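Local coordinates for protein stress response kinase A (Escherichia coli, PDB 1ZYL) that phosphorylates itself and other proteins on serine and threonine using ATP, and probably helps the cell withstand stress linked to reactive oxygen species, at residues Glu123-Gly126 against Arg127-Arg131; Gln228-Trp231 against Met232-Asn235; Ser256-Asp259 against Thr260-Gly264. All blocks are in the same frame, centred on the assembly; numbering follows the deposited sequence.

Contact 1: Glu123-Gly126 against Arg127-Arg131; sequences EAVG and RYLGR
Four successive backbone bonds of i to i+4 type run from R127, Y128, L129 and G130 back to E123, A124, V125 and G126, part of one continuous run of helix 119-136, a little over two turns. R127 N lies 2.7 Å from E123 O, and L129 N lies 2.9 Å from V125 O. The bond from G130 N to G126 O is weak, with an N-H...O angle of only 126°. Side chains add one apolar pair to this frame. V125 and L129 lie alongside each other and point the same way. CG1 of V125 meets CD2 of L129 at 4.0 Å. V125 has CG1 anti to its backbone nitrogen (chi1 160°), which brings that methyl to the L129 side. Both residues are buried, and both touch F215 of the strand 213-215. On another side of the helix, R127 turns its guanidinium toward Y128. NH1 of R127 sits 3.3 Å above the plane of the Y128 ring, offset toward the rim. R127 also has a long, weak ion pair with E254. R131 reaches instead to the main-chain oxygen of E81 and makes a cation-pi contact with F255. The arrangement is that of an amphipathic alpha-helix. Its apolar i to i+4 pair faces the interior of a phosphotransferase of the protein kinase clan, and its arginines lie along a partly exposed side.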
ATOM      1  N   GLU A 123      13.392   0.014  15.310  1.00 39.06           N
ATOM      2  CA  GLU A 123      14.001  -1.302  15.447  1.00 38.30           C
ATOM      3  C   GLU A 123      12.963  -2.389  15.650  1.00 36.93           C
ATOM      4  O   GLU A 123      13.048  -3.447  15.033  1.00 36.95           O
ATOM      5  CB  GLU A 123      14.987  -1.327  16.614  1.00 39.80           C
ATOM      6  CG  GLU A 123      16.277  -0.580  16.352  1.00 44.22           C
ATOM      7  CD  GLU A 123      17.326  -0.849  17.414  1.00 48.79           C
ATOM      8  OE1 GLU A 123      17.042  -0.596  18.605  1.00 49.88           O
ATOM      9  OE2 GLU A 123      18.432  -1.314  17.057  1.00 49.71           O
ATOM     10  N   ALA A 124      11.990  -2.130  16.523  1.00 35.52           N
ATOM     11  CA  ALA A 124      10.924  -3.094  16.795  1.00 32.90           C
ATOM     12  C   ALA A 124      10.154  -3.374  15.511  1.00 32.30           C
ATOM     13  O   ALA A 124       9.770  -4.514  15.248  1.00 33.28           O
ATOM     14  CB  ALA A 124       9.979  -2.555  17.858  1.00 30.44           C
ATOM     15  N   VAL A 125       9.925  -2.328  14.719  1.00 30.40           N
ATOM     16  CA  VAL A 125       9.209  -2.465  13.451  1.00 28.69           C
ATOM     17  C   VAL A 125      10.087  -3.194  12.442  1.00 27.64           C
ATOM     18  O   VAL A 125       9.628  -4.083  11.745  1.00 27.49           O
ATOM     19  CB  VAL A 125       8.781  -1.069  12.882  1.00 28.24           C
ATOM     20  CG1 VAL A 125       8.486  -1.160  11.400  1.00 27.20           C
ATOM     21  CG2 VAL A 125       7.537  -0.583  13.595  1.00 26.42           C
ATOM     22  N   GLY A 126      11.356  -2.820  12.375  1.00 29.54           N
ATOM     23  CA  GLY A 126      12.259  -3.468  11.442  1.00 31.67           C
ATOM     24  C   GLY A 126      12.417  -4.939  11.770  1.00 33.08           C
ATOM     25  O   GLY A 126      12.545  -5.782  10.877  1.00 33.51           O
ATOM     26  N   ARG A 127      12.405  -5.242  13.062  1.00 34.01           N
ATOM     27  CA  ARG A 127      12.547  -6.611  13.532  1.00 35.81           C
ATOM     28  C   ARG A 127      11.325  -7.469  13.170  1.00 36.02           C
ATOM     29  O   ARG A 127      11.479  -8.576  12.661  1.00 36.97           O
ATOM     30  CB  ARG A 127      12.778  -6.613  15.042  1.00 36.85           C
ATOM     31  CG  ARG A 127      12.944  -7.985  15.637  1.00 38.88           C
ATOM     32  CD  ARG A 127      13.169  -7.897  17.132  1.00 41.68           C
ATOM     33  NE  ARG A 127      12.516  -8.998  17.833  1.00 44.42           N
ATOM     34  CZ  ARG A 127      11.195  -9.137  17.939  1.00 44.74           C
ATOM     35  NH1 ARG A 127      10.385  -8.234  17.390  1.00 42.00           N
ATOM     36  NH2 ARG A 127      10.686 -10.181  18.587  1.00 43.33           N
ATOM     37  N   TYR A 128      10.121  -6.964  13.422  1.00 35.03           N
ATOM     38  CA  TYR A 128       8.905  -7.701  13.093  1.00 35.16           C
ATOM     39  C   TYR A 128       8.771  -7.822  11.589  1.00 34.39           C
ATOM     40  O   TYR A 128       8.226  -8.798  11.078  1.00 35.89           O
ATOM     41  CB  TYR A 128       7.677  -6.996  13.669  1.00 38.74           C
ATOM     42  CG  TYR A 128       7.336  -7.431  15.076  1.00 44.40           C
ATOM     43  CD1 TYR A 128       6.797  -6.530  15.997  1.00 46.06           C
ATOM     44  CD2 TYR A 128       7.533  -8.752  15.482  1.00 45.38           C
ATOM     45  CE1 TYR A 128       6.463  -6.937  17.290  1.00 47.88           C
ATOM     46  CE2 TYR A 128       7.202  -9.168  16.767  1.00 47.29           C
ATOM     47  CZ  TYR A 128       6.667  -8.258  17.665  1.00 48.54           C
ATOM     48  OH  TYR A 128       6.323  -8.676  18.931  1.00 49.89           O
ATOM     49  N   LEU A 129       9.275  -6.818  10.885  1.00 31.76           N
ATOM     50  CA  LEU A 129       9.243  -6.798   9.430  1.00 29.93           C
ATOM     51  C   LEU A 129      10.128  -7.947   8.925  1.00 28.99           C
ATOM     52  O   LEU A 129       9.901  -8.516   7.857  1.00 26.72           O
ATOM     53  CB  LEU A 129       9.778  -5.451   8.942  1.00 27.93           C
ATOM     54  CG  LEU A 129       8.995  -4.645   7.902  1.00 27.75           C
ATOM     55  CD1 LEU A 129       7.496  -4.892   8.027  1.00 28.36           C
ATOM     56  CD2 LEU A 129       9.316  -3.165   8.099  1.00 25.83           C
ATOM     57  N   GLY A 130      11.136  -8.285   9.722  1.00 29.59           N
ATOM     58  CA  GLY A 130      12.040  -9.355   9.360  1.00 30.25           C
ATOM     59  C   GLY A 130      11.367 -10.691   9.569  1.00 30.69           C
ATOM     60  O   GLY A 130      11.605 -11.637   8.822  1.00 30.50           O
ATOM     61  N   ARG A 131      10.528 -10.778  10.594  1.00 31.64           N
ATOM     62  CA  ARG A 131       9.825 -12.019  10.846  1.00 33.08           C
ATOM     63  C   ARG A 131       8.675 -12.130   9.848  1.00 32.54           C
ATOM     64  O   ARG A 131       8.263 -13.235   9.485  1.00 34.14           O
ATOM     65  CB  ARG A 131       9.286 -12.063  12.276  1.00 35.95           C
ATOM     66  CG  ARG A 131       8.607 -13.395  12.607  1.00 40.97           C
ATOM     67  CD  ARG A 131       7.984 -13.417  13.996  1.00 43.70           C
ATOM     68  NE  ARG A 131       8.983 -13.419  15.060  1.00 47.34           N
ATOM     69  CZ  ARG A 131       8.689 -13.439  16.356  1.00 49.80           C
ATOM     70  NH1 ARG A 131       9.657 -13.443  17.260  1.00 52.02           N
ATOM     71  NH2 ARG A 131       7.423 -13.448  16.750  1.00 51.91           N
TER

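Contact 2: Gln228-Trp231 against Met232-Asn235; sequences QDLW and MLLN
A type I beta turn from W231 to L234 ends the short, weakly bonded helix 228-231, and in it W231 and M232 pack side chain on side chain. The turn leads into the loop before helix 238-252. M232 lies beside the probable active site: its side chain is about 4 Å from that of D201, the probable proton acceptor. CG of M232 sits over one face of the W231 indole. It is 3.3 Å from the centroid of the six-membered ring and only 9° off the ring normal, a CH-pi contact. The sulfur follows more obliquely: SD is 4.4 Å from the same centroid, a Met-aromatic contact. W231 holds CG between its backbone nitrogen and carbonyl carbon (chi1 76°), and this folds the indole back over the start of M232, with W231 CG 3.2 Å from M232 N. Helix 266-283 packs on the indole through I266 and L269. With an alanine here, M232 would lose the ring face under its CG and SD, and its side chain is likely to be less firmly placed near D201. Two i to i+3 bonds follow each other: L233 N to L230 O at 3.2 Å, then the weak L234 N to W231 O at 3.4 Å, which closes the type I turn. CD1 of L233 and CD2 of L230 meet at 4.3 Å. D229 bonds through OD1 to H133 NE2 and H199 N. The chemistry is therefore divided: ring-face contacts probably help to place M232, while the carboxylate of D229 ties helix 228-231 to H133 of helix 119-136 and to the main chain at H199, just before D201.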
ATOM      1  N   GLN A 228      10.710  -2.933  -0.536  1.00 19.58           N
ATOM      2  CA  GLN A 228       9.414  -2.267  -0.665  1.00 19.84           C
ATOM      3  C   GLN A 228       8.809  -1.891   0.676  1.00 21.85           C
ATOM      4  O   GLN A 228       8.224  -0.822   0.810  1.00 23.73           O
ATOM      5  CB  GLN A 228       8.422  -3.160  -1.402  1.00 17.06           C
ATOM      6  CG  GLN A 228       7.758  -2.507  -2.593  1.00 15.82           C
ATOM      7  CD  GLN A 228       7.147  -1.161  -2.274  1.00 15.92           C
ATOM      8  OE1 GLN A 228       6.079  -1.068  -1.667  1.00 12.91           O
ATOM      9  NE2 GLN A 228       7.828  -0.101  -2.689  1.00 15.33           N
ATOM     10  N   ASP A 229       8.945  -2.776   1.661  1.00 22.66           N
ATOM     11  CA  ASP A 229       8.390  -2.543   2.991  1.00 22.07           C
ATOM     12  C   ASP A 229       9.375  -1.820   3.900  1.00 21.76           C
ATOM     13  O   ASP A 229       9.126  -1.674   5.099  1.00 20.95           O
ATOM     14  CB  ASP A 229       7.993  -3.875   3.640  1.00 24.85           C
ATOM     15  CG  ASP A 229       6.834  -4.554   2.935  1.00 26.47           C
ATOM     16  OD1 ASP A 229       6.669  -5.777   3.117  1.00 25.06           O
ATOM     17  OD2 ASP A 229       6.081  -3.867   2.209  1.00 30.80           O
ATOM     18  N   LEU A 230      10.494  -1.367   3.336  1.00 21.24           N
ATOM     19  CA  LEU A 230      11.492  -0.670   4.133  1.00 19.91           C
ATOM     20  C   LEU A 230      11.802   0.757   3.706  1.00 20.00           C
ATOM     21  O   LEU A 230      11.989   1.631   4.552  1.00 19.43           O
ATOM     22  CB  LEU A 230      12.794  -1.462   4.157  1.00 21.16           C
ATOM     23  CG  LEU A 230      12.805  -2.822   4.855  1.00 22.27           C
ATOM     24  CD1 LEU A 230      14.234  -3.356   4.841  1.00 23.01           C
ATOM     25  CD2 LEU A 230      12.298  -2.697   6.285  1.00 21.27           C
ATOM     26  N   TRP A 231      11.848   1.022   2.407  1.00 19.86           N
ATOM     27  CA  TRP A 231      12.206   2.371   2.006  1.00 20.58           C
ATOM     28  C   TRP A 231      11.273   3.482   2.471  1.00 20.16           C
ATOM     29  O   TRP A 231      11.741   4.559   2.830  1.00 21.57           O
ATOM     30  CB  TRP A 231      12.430   2.468   0.487  1.00 21.45           C
ATOM     31  CG  TRP A 231      11.197   2.472  -0.352  1.00 22.87           C
ATOM     32  CD1 TRP A 231      10.550   1.387  -0.869  1.00 24.71           C
ATOM     33  CD2 TRP A 231      10.458   3.624  -0.778  1.00 22.36           C
ATOM     34  NE1 TRP A 231       9.455   1.791  -1.593  1.00 25.27           N
ATOM     35  CE2 TRP A 231       9.374   3.158  -1.553  1.00 24.01           C
ATOM     36  CE3 TRP A 231      10.605   5.004  -0.576  1.00 22.46           C
ATOM     37  CZ2 TRP A 231       8.439   4.027  -2.133  1.00 23.54           C
ATOM     38  CZ3 TRP A 231       9.678   5.868  -1.150  1.00 20.12           C
ATOM     39  CH2 TRP A 231       8.609   5.373  -1.920  1.00 23.25           C
ATOM     40  N   MET A 232       9.967   3.243   2.498  1.00 19.37           N
ATOM     41  CA  MET A 232       9.049   4.310   2.909  1.00 19.08           C
ATOM     42  C   MET A 232       9.109   4.673   4.380  1.00 20.88           C
ATOM     43  O   MET A 232       8.401   5.572   4.822  1.00 22.99           O
ATOM     44  CB  MET A 232       7.600   3.973   2.526  1.00 16.38           C
ATOM     45  CG  MET A 232       7.309   4.142   1.036  1.00 12.76           C
ATOM     46  SD  MET A 232       5.605   3.820   0.571  1.00  3.86           S
ATOM     47  CE  MET A 232       5.601   2.057   0.606  1.00  5.37           C
ATOM     48  N   LEU A 233       9.957   3.988   5.139  1.00 21.97           N
ATOM     49  CA  LEU A 233      10.077   4.268   6.564  1.00 21.65           C
ATOM     50  C   LEU A 233      11.045   5.413   6.848  1.00 23.50           C
ATOM     51  O   LEU A 233      10.808   6.218   7.740  1.00 26.91           O
ATOM     52  CB  LEU A 233      10.529   3.010   7.326  1.00 17.61           C
ATOM     53  CG  LEU A 233       9.567   1.815   7.451  1.00 16.64           C
ATOM     54  CD1 LEU A 233      10.261   0.659   8.139  1.00 15.92           C
ATOM     55  CD2 LEU A 233       8.334   2.206   8.239  1.00 14.61           C
ATOM     56  N   LEU A 234      12.126   5.493   6.081  1.00 24.31           N
ATOM     57  CA  LEU A 234      13.135   6.519   6.292  1.00 25.45           C
ATOM     58  C   LEU A 234      12.573   7.927   6.327  1.00 27.65           C
ATOM     59  O   LEU A 234      11.682   8.268   5.561  1.00 28.33           O
ATOM     60  CB  LEU A 234      14.196   6.439   5.207  1.00 26.16           C
ATOM     61  CG  LEU A 234      14.674   5.058   4.765  1.00 26.45           C
ATOM     62  CD1 LEU A 234      16.011   5.256   4.068  1.00 25.76           C
ATOM     63  CD2 LEU A 234      14.820   4.096   5.944  1.00 24.58           C
ATOM     64  N   ASN A 235      13.113   8.750   7.216  1.00 29.07           N
ATOM     65  CA  ASN A 235      12.659  10.124   7.348  1.00 31.31           C
ATOM     66  C   ASN A 235      13.748  11.007   7.944  1.00 32.12           C
ATOM     67  O   ASN A 235      14.446  10.592   8.866  1.00 33.93           O
ATOM     68  CB  ASN A 235      11.431  10.179   8.247  1.00 32.42           C
ATOM     69  CG  ASN A 235      11.730   9.729   9.660  1.00 36.05           C
ATOM     70  OD1 ASN A 235      12.028   8.564   9.897  1.00 38.16           O
ATOM     71  ND2 ASN A 235      11.661  10.655  10.605  1.00 37.77           N
TER

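Contact 3: Ser256-Asp259 against Thr260-Gly264; sequences SEFD and TAEIG
F258 holds CG anti to its backbone nitrogen (chi1 -178°). In I263, CG1 is anti to the carbonyl carbon (chi1 -58°) and the ethyl branch then bends (chi2 -63°), which carries CD1 to the F258 ring. CD1 of I263 comes to the edge of that ring. It lies 3.4 Å from CE1 and 3.5 Å from CZ of F258. CD1 lies near the ring plane, which makes this an edge contact; the two side chains cross at about a right angle. I249 and V227 also pack on F258. E262 crosses F258 obliquely, with the ring and carboxylate planes steeply inclined to each other. Its chain runs extended beyond CG, and OE2 is bonded to the main-chain nitrogen of V227. OE1 lies 3.7 Å from CB of D259. The main-chain bond across the contact runs from E262 N to D259 O at 2.8 Å. This i to i+3 bond opens the 3-10 segment 260-264, which leads on toward helix 266-283. An apolar edge contact is thus joined to a backbone turn. The acidic groups of D259 and E262 stay 5.3 Å apart from OD2 to OE1. Their like charges probably disfavour closer approach, while the V227 bond would help to hold the buried E262 carboxylate in place.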
ATOM      1  N   SER A 256      15.391 -12.323   8.982  1.00 31.23           N
ATOM      2  CA  SER A 256      15.514 -12.417   7.533  1.00 30.74           C
ATOM      3  C   SER A 256      16.739 -11.644   7.092  1.00 31.56           C
ATOM      4  O   SER A 256      16.926 -10.487   7.471  1.00 31.31           O
ATOM      5  CB  SER A 256      14.280 -11.846   6.840  1.00 30.06           C
ATOM      6  OG  SER A 256      13.190 -12.737   6.930  1.00 32.65           O
ATOM      7  N   GLU A 257      17.588 -12.286   6.305  1.00 32.68           N
ATOM      8  CA  GLU A 257      18.767 -11.605   5.835  1.00 35.27           C
ATOM      9  C   GLU A 257      18.280 -10.592   4.808  1.00 35.30           C
ATOM     10  O   GLU A 257      17.319 -10.846   4.078  1.00 36.97           O
ATOM     11  CB  GLU A 257      19.743 -12.589   5.197  1.00 38.27           C
ATOM     12  CG  GLU A 257      21.089 -11.952   4.872  1.00 46.61           C
ATOM     13  CD  GLU A 257      22.018 -12.869   4.098  1.00 50.88           C
ATOM     14  OE1 GLU A 257      23.112 -12.405   3.701  1.00 52.10           O
ATOM     15  OE2 GLU A 257      21.658 -14.049   3.887  1.00 53.52           O
ATOM     16  N   PHE A 258      18.924  -9.431   4.779  1.00 33.71           N
ATOM     17  CA  PHE A 258      18.561  -8.382   3.835  1.00 30.69           C
ATOM     18  C   PHE A 258      19.648  -8.278   2.779  1.00 29.87           C
ATOM     19  O   PHE A 258      20.832  -8.342   3.084  1.00 30.35           O
ATOM     20  CB  PHE A 258      18.412  -7.034   4.549  1.00 27.88           C
ATOM     21  CG  PHE A 258      17.999  -5.910   3.639  1.00 26.79           C
ATOM     22  CD1 PHE A 258      18.793  -4.777   3.506  1.00 26.17           C
ATOM     23  CD2 PHE A 258      16.820  -5.989   2.901  1.00 25.84           C
ATOM     24  CE1 PHE A 258      18.420  -3.740   2.648  1.00 24.48           C
ATOM     25  CE2 PHE A 258      16.440  -4.957   2.042  1.00 23.84           C
ATOM     26  CZ  PHE A 258      17.242  -3.834   1.915  1.00 22.71           C
ATOM     27  N   ASP A 259      19.243  -8.129   1.532  1.00 30.25           N
ATOM     28  CA  ASP A 259      20.199  -8.005   0.455  1.00 30.98           C
ATOM     29  C   ASP A 259      20.459  -6.520   0.221  1.00 30.77           C
ATOM     30  O   ASP A 259      19.655  -5.829  -0.400  1.00 32.17           O
ATOM     31  CB  ASP A 259      19.642  -8.642  -0.805  1.00 34.56           C
ATOM     32  CG  ASP A 259      20.635  -9.541  -1.467  1.00 39.78           C
ATOM     33  OD1 ASP A 259      20.869 -10.644  -0.920  1.00 43.54           O
ATOM     34  OD2 ASP A 259      21.193  -9.140  -2.519  1.00 41.61           O
ATOM     35  N   THR A 260      21.586  -6.038   0.726  1.00 28.19           N
ATOM     36  CA  THR A 260      21.951  -4.642   0.603  1.00 26.18           C
ATOM     37  C   THR A 260      21.748  -4.082  -0.811  1.00 24.64           C
ATOM     38  O   THR A 260      21.347  -2.926  -0.977  1.00 24.74           O
ATOM     39  CB  THR A 260      23.413  -4.440   1.027  1.00 27.20           C
ATOM     40  OG1 THR A 260      23.696  -5.278   2.152  1.00 29.12           O
ATOM     41  CG2 THR A 260      23.658  -3.001   1.435  1.00 26.83           C
ATOM     42  N   ALA A 261      21.994  -4.892  -1.834  1.00 21.88           N
ATOM     43  CA  ALA A 261      21.845  -4.402  -3.201  1.00 20.49           C
ATOM     44  C   ALA A 261      20.445  -3.899  -3.547  1.00 21.22           C
ATOM     45  O   ALA A 261      20.290  -3.099  -4.463  1.00 20.99           O
ATOM     46  CB  ALA A 261      22.269  -5.465  -4.188  1.00 16.19           C
ATOM     47  N   GLU A 262      19.429  -4.365  -2.825  1.00 21.71           N
ATOM     48  CA  GLU A 262      18.059  -3.933  -3.093  1.00 21.40           C
ATOM     49  C   GLU A 262      17.870  -2.454  -2.803  1.00 20.62           C
ATOM     50  O   GLU A 262      16.857  -1.872  -3.186  1.00 21.15           O
ATOM     51  CB  GLU A 262      17.049  -4.722  -2.260  1.00 20.91           C
ATOM     52  CG  GLU A 262      17.003  -6.206  -2.544  1.00 22.36           C
ATOM     53  CD  GLU A 262      15.894  -6.904  -1.778  1.00 23.62           C
ATOM     54  OE1 GLU A 262      16.054  -8.104  -1.487  1.00 24.43           O
ATOM     55  OE2 GLU A 262      14.864  -6.262  -1.474  1.00 21.42           O
ATOM     56  N   ILE A 263      18.842  -1.849  -2.127  1.00 19.28           N
ATOM     57  CA  ILE A 263      18.759  -0.432  -1.799  1.00 19.78           C
ATOM     58  C   ILE A 263      18.813   0.406  -3.078  1.00 20.54           C
ATOM     59  O   ILE A 263      18.416   1.575  -3.097  1.00 21.74           O
ATOM     60  CB  ILE A 263      19.908  -0.035  -0.869  1.00 19.85           C
ATOM     61  CG1 ILE A 263      19.856  -0.896   0.390  1.00 18.97           C
ATOM     62  CG2 ILE A 263      19.814   1.433  -0.496  1.00 17.70           C
ATOM     63  CD1 ILE A 263      18.622  -0.694   1.183  1.00 20.89           C
ATOM     64  N   GLY A 264      19.291  -0.212  -4.150  1.00 18.72           N
ATOM     65  CA  GLY A 264      19.387   0.477  -5.420  1.00 18.72           C
ATOM     66  C   GLY A 264      18.051   0.538  -6.131  1.00 19.55           C
ATOM     67  O   GLY A 264      17.856   1.330  -7.062  1.00 20.22           O
TER

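In contacts 1 and 2, L129, L230 and L233 share a buried apolar core; W231 and M232 are partly exposed. CD2 of L129 in contact 1 packs 3.5 Å from CD2 of L230 in contact 2 and also touches L233. Contact 3 is more peripheral, with exposed D259, T260 and A261, but it joins both neighbours. S256 OG is probably hydrogen-bonded to G130 O of contact 1, and F258 packs on L230 of contact 2. Regular alpha-helical bonds dominate contact 1. Contact 2 relies on a beta turn and a Met-aromatic pair beside the probable active site, while contact 3 starts a 3-10 segment away from it. Helix 238-252 is a shared neighbour, touching side chains of all three.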